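Local coordinates for hypothetical protein ST2348 (Sulfolobus tokodaii, PDB 2EF7) that is of unknown function but carries a pair of CBS domains, modules that in relatives often bind adenosine nucleotides, at residues D54-A58 / E71-A75; A89-M93 / I114-I119. All coordinates share one frame. Residue numbers count along the deposited sequence, not the author numbering.

Interaction 1 of 2, residues D54-A58 / E71-A75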
loop_
_atom_site.group_PDB
_atom_site.type_symbol
_atom_site.label_atom_id
_atom_site.label_comp_id
_atom_site.label_asym_id
_atom_site.label_seq_id
_atom_site.Cartn_x
_atom_site.Cartn_y
_atom_site.Cartn_z
ATOM N N ASP A 54 6.811 -1.324 24.367
ATOM C CA ASP A 54 6.540 -1.992 25.631
ATOM C C ASP A 54 7.798 -1.996 26.473
ATOM O O ASP A 54 7.731 -1.843 27.691
ATOM C CB ASP A 54 6.074 -3.428 25.421
ATOM C CG ASP A 54 4.688 -3.503 24.824
ATOM O OD1 ASP A 54 3.852 -2.643 25.179
ATOM O OD2 ASP A 54 4.431 -4.426 24.018
ATOM N N ILE A 55 8.945 -2.175 25.824
ATOM C CA ILE A 55 10.206 -2.178 26.543
ATOM C C ILE A 55 10.487 -0.791 27.120
ATOM O O ILE A 55 10.799 -0.660 28.301
ATOM C CB ILE A 55 11.374 -2.607 25.624
ATOM C CG1 ILE A 55 11.294 -4.119 25.376
ATOM C CG2 ILE A 55 12.721 -2.262 26.267
ATOM C CD1 ILE A 55 12.473 -4.671 24.615
ATOM N N VAL A 56 10.356 0.239 26.292
ATOM C CA VAL A 56 10.608 1.603 26.739
ATOM C C VAL A 56 9.656 1.991 27.860
ATOM O O VAL A 56 10.042 2.644 28.823
ATOM C CB VAL A 56 10.454 2.605 25.585
ATOM C CG1 VAL A 56 10.550 4.045 26.119
ATOM C CG2 VAL A 56 11.538 2.363 24.561
ATOM N N LYS A 57 8.407 1.575 27.731
ATOM C CA LYS A 57 7.409 1.885 28.733
ATOM C C LYS A 57 7.800 1.269 30.078
ATOM O O LYS A 57 7.749 1.936 31.109
ATOM C CB LYS A 57 6.052 1.356 28.269
ATOM C CG LYS A 57 4.858 1.991 28.935
ATOM C CD LYS A 57 3.876 2.508 27.889
ATOM C CE LYS A 57 3.336 1.388 27.007
ATOM N NZ LYS A 57 2.361 1.901 25.996
ATOM N N ALA A 58 8.204 0.001 30.074
ATOM C CA ALA A 58 8.578 -0.660 31.322
ATOM C C ALA A 58 9.762 0.036 31.988
ATOM O O ALA A 58 9.807 0.174 33.219
ATOM C CB ALA A 58 8.901 -2.114 31.070
ATOM N N GLU A 71 5.553 -9.752 32.753
ATOM C CA GLU A 71 5.252 -8.593 33.591
ATOM C C GLU A 71 5.078 -7.278 32.839
ATOM O O GLU A 71 4.550 -6.324 33.401
ATOM C CB GLU A 71 6.338 -8.385 34.648
ATOM C CG GLU A 71 6.592 -9.563 35.570
ATOM C CD GLU A 71 7.587 -9.217 36.668
ATOM O OE1 GLU A 71 7.228 -8.406 37.549
ATOM O OE2 GLU A 71 8.726 -9.741 36.645
ATOM N N PHE A 72 5.517 -7.210 31.584
ATOM C CA PHE A 72 5.396 -5.953 30.847
ATOM C C PHE A 72 4.949 -6.082 29.406
ATOM O O PHE A 72 4.837 -5.086 28.689
ATOM C CB PHE A 72 6.718 -5.173 30.912
ATOM C CG PHE A 72 7.850 -5.794 30.143
ATOM C CD1 PHE A 72 8.179 -5.331 28.872
ATOM C CD2 PHE A 72 8.625 -6.812 30.709
ATOM C CE1 PHE A 72 9.271 -5.867 28.173
ATOM C CE2 PHE A 72 9.712 -7.358 30.024
ATOM C CZ PHE A 72 10.039 -6.885 28.755
HETATM N N MSE A 73 4.689 -7.310 28.978
HETATM C CA MSE A 73 4.236 -7.552 27.615
HETATM C C MSE A 73 2.804 -7.039 27.470
HETATM O O MSE A 73 2.171 -6.642 28.444
HETATM C CB MSE A 73 4.226 -9.058 27.338
HETATM C CG MSE A 73 3.120 -9.774 28.101
HETATM SE SE MSE A 73 3.099 -11.687 27.883
HETATM C CE MSE A 73 1.632 -12.117 29.123
ATOM N N THR A 74 2.306 -7.032 26.239
ATOM C CA THR A 74 0.920 -6.668 25.991
ATOM C C THR A 74 0.286 -8.059 25.998
ATOM O O THR A 74 0.588 -8.878 25.126
ATOM C CB THR A 74 0.728 -6.031 24.605
ATOM O OG1 THR A 74 1.311 -4.720 24.594
ATOM C CG2 THR A 74 -0.753 -5.936 24.269
ATOM N N ALA A 75 -0.550 -8.345 26.993
ATOM C CA ALA A 75 -1.178 -9.657 27.094
ATOM C C ALA A 75 -2.228 -9.870 26.022
ATOM O O ALA A 75 -3.001 -8.965 25.714
ATOM C CB ALA A 75 -1.806 -9.846 28.474
HETATM O O HOH W 1 5.471 -2.515 29.276
#

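Interaction 2 of 2, residues A89-M93 / I114-I119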
loop_
_atom_site.group_PDB
_atom_site.type_symbol
_atom_site.label_atom_id
_atom_site.label_comp_id
_atom_site.label_asym_id
_atom_site.label_seq_id
_atom_site.Cartn_x
_atom_site.Cartn_y
_atom_site.Cartn_z
ATOM N N ALA A 89 -9.509 -15.249 9.593
ATOM C CA ALA A 89 -8.542 -14.392 10.264
ATOM C C ALA A 89 -9.071 -12.952 10.209
ATOM O O ALA A 89 -8.962 -12.199 11.177
ATOM C CB ALA A 89 -7.184 -14.486 9.568
ATOM N N LEU A 90 -9.656 -12.588 9.072
ATOM C CA LEU A 90 -10.214 -11.254 8.886
ATOM C C LEU A 90 -11.330 -10.972 9.887
ATOM O O LEU A 90 -11.391 -9.898 10.491
ATOM C CB LEU A 90 -10.776 -11.108 7.476
ATOM C CG LEU A 90 -11.362 -9.729 7.169
ATOM C CD1 LEU A 90 -10.307 -8.653 7.351
ATOM C CD2 LEU A 90 -11.888 -9.724 5.744
ATOM N N ALA A 91 -12.226 -11.933 10.055
ATOM C CA ALA A 91 -13.331 -11.744 10.976
ATOM C C ALA A 91 -12.823 -11.553 12.400
ATOM O O ALA A 91 -13.387 -10.765 13.157
ATOM C CB ALA A 91 -14.279 -12.922 10.906
ATOM N N LEU A 92 -11.749 -12.258 12.758
ATOM C CA LEU A 92 -11.197 -12.156 14.103
ATOM C C LEU A 92 -10.511 -10.806 14.304
ATOM O O LEU A 92 -10.620 -10.201 15.366
ATOM C CB LEU A 92 -10.208 -13.303 14.364
ATOM C CG LEU A 92 -10.137 -13.813 15.804
ATOM C CD1 LEU A 92 -11.521 -14.253 16.245
ATOM C CD2 LEU A 92 -9.167 -14.975 15.907
HETATM N N MSE A 93 -9.808 -10.335 13.280
HETATM C CA MSE A 93 -9.138 -9.045 13.358
HETATM C C MSE A 93 -10.162 -7.917 13.564
HETATM O O MSE A 93 -9.987 -7.063 14.442
HETATM C CB MSE A 93 -8.329 -8.797 12.081
HETATM C CG MSE A 93 -7.050 -9.616 11.995
HETATM SE SE MSE A 93 -6.202 -9.506 10.264
HETATM C CE MSE A 93 -5.312 -11.219 10.269
ATOM N N ILE A 114 0.063 -13.462 10.981
ATOM C CA ILE A 114 -0.688 -13.040 9.796
ATOM C C ILE A 114 -1.190 -11.618 10.039
ATOM O O ILE A 114 -1.683 -11.310 11.120
ATOM C CB ILE A 114 -1.915 -13.979 9.512
ATOM C CG1 ILE A 114 -2.608 -13.569 8.211
ATOM C CG2 ILE A 114 -2.929 -13.912 10.639
ATOM C CD1 ILE A 114 -2.215 -14.401 7.028
ATOM N N SER A 115 -1.062 -10.750 9.041
ATOM C CA SER A 115 -1.496 -9.366 9.196
ATOM C C SER A 115 -2.579 -8.992 8.196
ATOM O O SER A 115 -2.782 -9.670 7.191
ATOM C CB SER A 115 -0.312 -8.416 9.013
ATOM O OG SER A 115 0.024 -8.313 7.640
ATOM N N ILE A 116 -3.262 -7.891 8.480
ATOM C CA ILE A 116 -4.324 -7.408 7.620
ATOM C C ILE A 116 -3.814 -7.202 6.191
ATOM O O ILE A 116 -4.565 -7.368 5.231
ATOM C CB ILE A 116 -4.909 -6.084 8.165
ATOM C CG1 ILE A 116 -6.148 -5.697 7.356
ATOM C CG2 ILE A 116 -3.851 -4.988 8.133
ATOM C CD1 ILE A 116 -7.286 -6.688 7.492
ATOM N N ARG A 117 -2.542 -6.845 6.046
ATOM C CA ARG A 117 -1.979 -6.646 4.712
ATOM C C ARG A 117 -1.836 -7.980 3.999
ATOM O O ARG A 117 -1.936 -8.047 2.769
ATOM C CB ARG A 117 -0.614 -5.956 4.777
ATOM C CG ARG A 117 -0.645 -4.536 5.321
ATOM C CD ARG A 117 -1.735 -3.698 4.661
ATOM N NE ARG A 117 -1.660 -2.295 5.066
ATOM C CZ ARG A 117 -2.674 -1.436 5.001
ATOM N NH1 ARG A 117 -3.858 -1.832 4.551
ATOM N NH2 ARG A 117 -2.504 -0.176 5.383
ATOM N N ASP A 118 -1.583 -9.041 4.768
ATOM C CA ASP A 118 -1.452 -10.370 4.178
ATOM C C ASP A 118 -2.812 -10.758 3.602
ATOM O O ASP A 118 -2.893 -11.407 2.561
ATOM C CB ASP A 118 -1.041 -11.409 5.225
ATOM C CG ASP A 118 0.391 -11.245 5.687
ATOM O OD1 ASP A 118 1.287 -11.095 4.824
ATOM O OD2 ASP A 118 0.624 -11.282 6.915
ATOM N N ILE A 119 -3.874 -10.347 4.293
ATOM C CA ILE A 119 -5.236 -10.650 3.869
ATOM C C ILE A 119 -5.613 -9.986 2.544
ATOM O O ILE A 119 -6.150 -10.638 1.652
ATOM C CB ILE A 119 -6.247 -10.255 4.965
ATOM C CG1 ILE A 119 -5.972 -11.094 6.223
ATOM C CG2 ILE A 119 -7.676 -10.468 4.467
ATOM C CD1 ILE A 119 -6.921 -10.840 7.365
#

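Interaction 1 of 2, residues D54-A58 / E71-A75
E71 makes no contact with 54-58; its OE2 accepts a hydrogen bond from K68 N. F72 follows and does most of the packing. Its side chain is directed at the helix: CB rests 3.8 Å from CB of A58, while at the ring edge CE1 lies 3.9 Å from CG1 of I55. Alanine suits position 58 because a methyl lets the backbone of F72 come close, with the two CA atoms 6.2 Å apart; the flat phenyl then lies across the helix, also touching I50 of strand 45-51 and L23 and I26 of helix 23-33. The carbonyls join in through water 1, which donates to D54 O at 2.8 Å and to F72 O at 2.7 Å. D54 O also accepts from A58 N within the helix (3.1 Å), so the water uses a further acceptor site on this carbonyl. At M73, a selenomethionine, the CB points away from the helix and the side chain touches I50. T74 begins the short strand 74-75 and pairs through its backbone with I49; its hydroxyl OG1 donates to D54 OD2 at 3.2 Å. That carboxylate oxygen also accepts from T51 N, so an aspartate in the first turn of the helix joins the end of strand 45-51 to the next strand in the sheet. The segments come from the two CBS sequence ranges, 6-61 and 69-125: strand 74-75, at the start of the second, is an edge strand of the first repeat's sheet and ties the two CBS repeats together, as fits a tandem CBS pair.

Interaction 2 of 2, residues A89-M93 / I114-I119
Helix 86-96 and the strand-to-helix turn at 114-119 meet as two greasy surfaces, without a hydrogen bond between them. The most prominent bump is M93, a selenomethionine whose long, unbranched side chain reaches into the bend where strand 110-115 becomes helix 116-126. Its CE lies 3.6 Å from CG2 of I114, and its SE is 3.8 Å from the backbone N of I116 and 3.3 Å from CD1 of I119, a tight fit. The answering bump is I119: its extended side chain carries CD1 into the hollow bordered by A89, L90 and M93, 3.7 Å from CA of L90 and 4.3 Å from CB of A89. Small A89 leaves room for that methyl, and its CB also faces CG2 of I114 at 4.4 Å. L90 closes another margin of the interface, CD1 meeting CD1 of I116 at 3.6 Å; the beta-branched isoleucines present broad hydrocarbon surfaces to these side chains. The bend is shaped by a capping box. S115, at the N-cap, has its backbone N bound to D118 OD2 at 2.8 Å, while S115 OG weakly accepts from D118 N at 3.4 Å. The CB of S115 points away from helix 86-96, so these polar groups sit apart from the apolar seam. On the sheet side, I114 continues onto L101 and V103, and M93 also touches L101. This is part of the hydrophobic core of the second CBS repeat, in the beta-alpha-beta-beta-alpha pattern of the CBS fold, with two helices packed together against one face of the sheet.

Overall arrangement
The contacts lie on opposite sides of the chain's centre, their centres 24 Å apart and nearest atoms about 13 Å apart, and share no helix or strand. Interaction 2 is buried: it joins helix 86-96 to the end of strand 110-115 and the start of helix 116-126 by apolar packing, and its polar bonds stay local to the helix start. Interaction 1 is partly buried and mixed in chemistry, combining a phenyl ring, a bridging water and a threonine-to-aspartate bond where chain from the second sequence range crosses the last helix of the first. Each involves the closing helix of a repeat, and another subunit packs nearby: the second at 54-58, the third at 89-93 and 114-119.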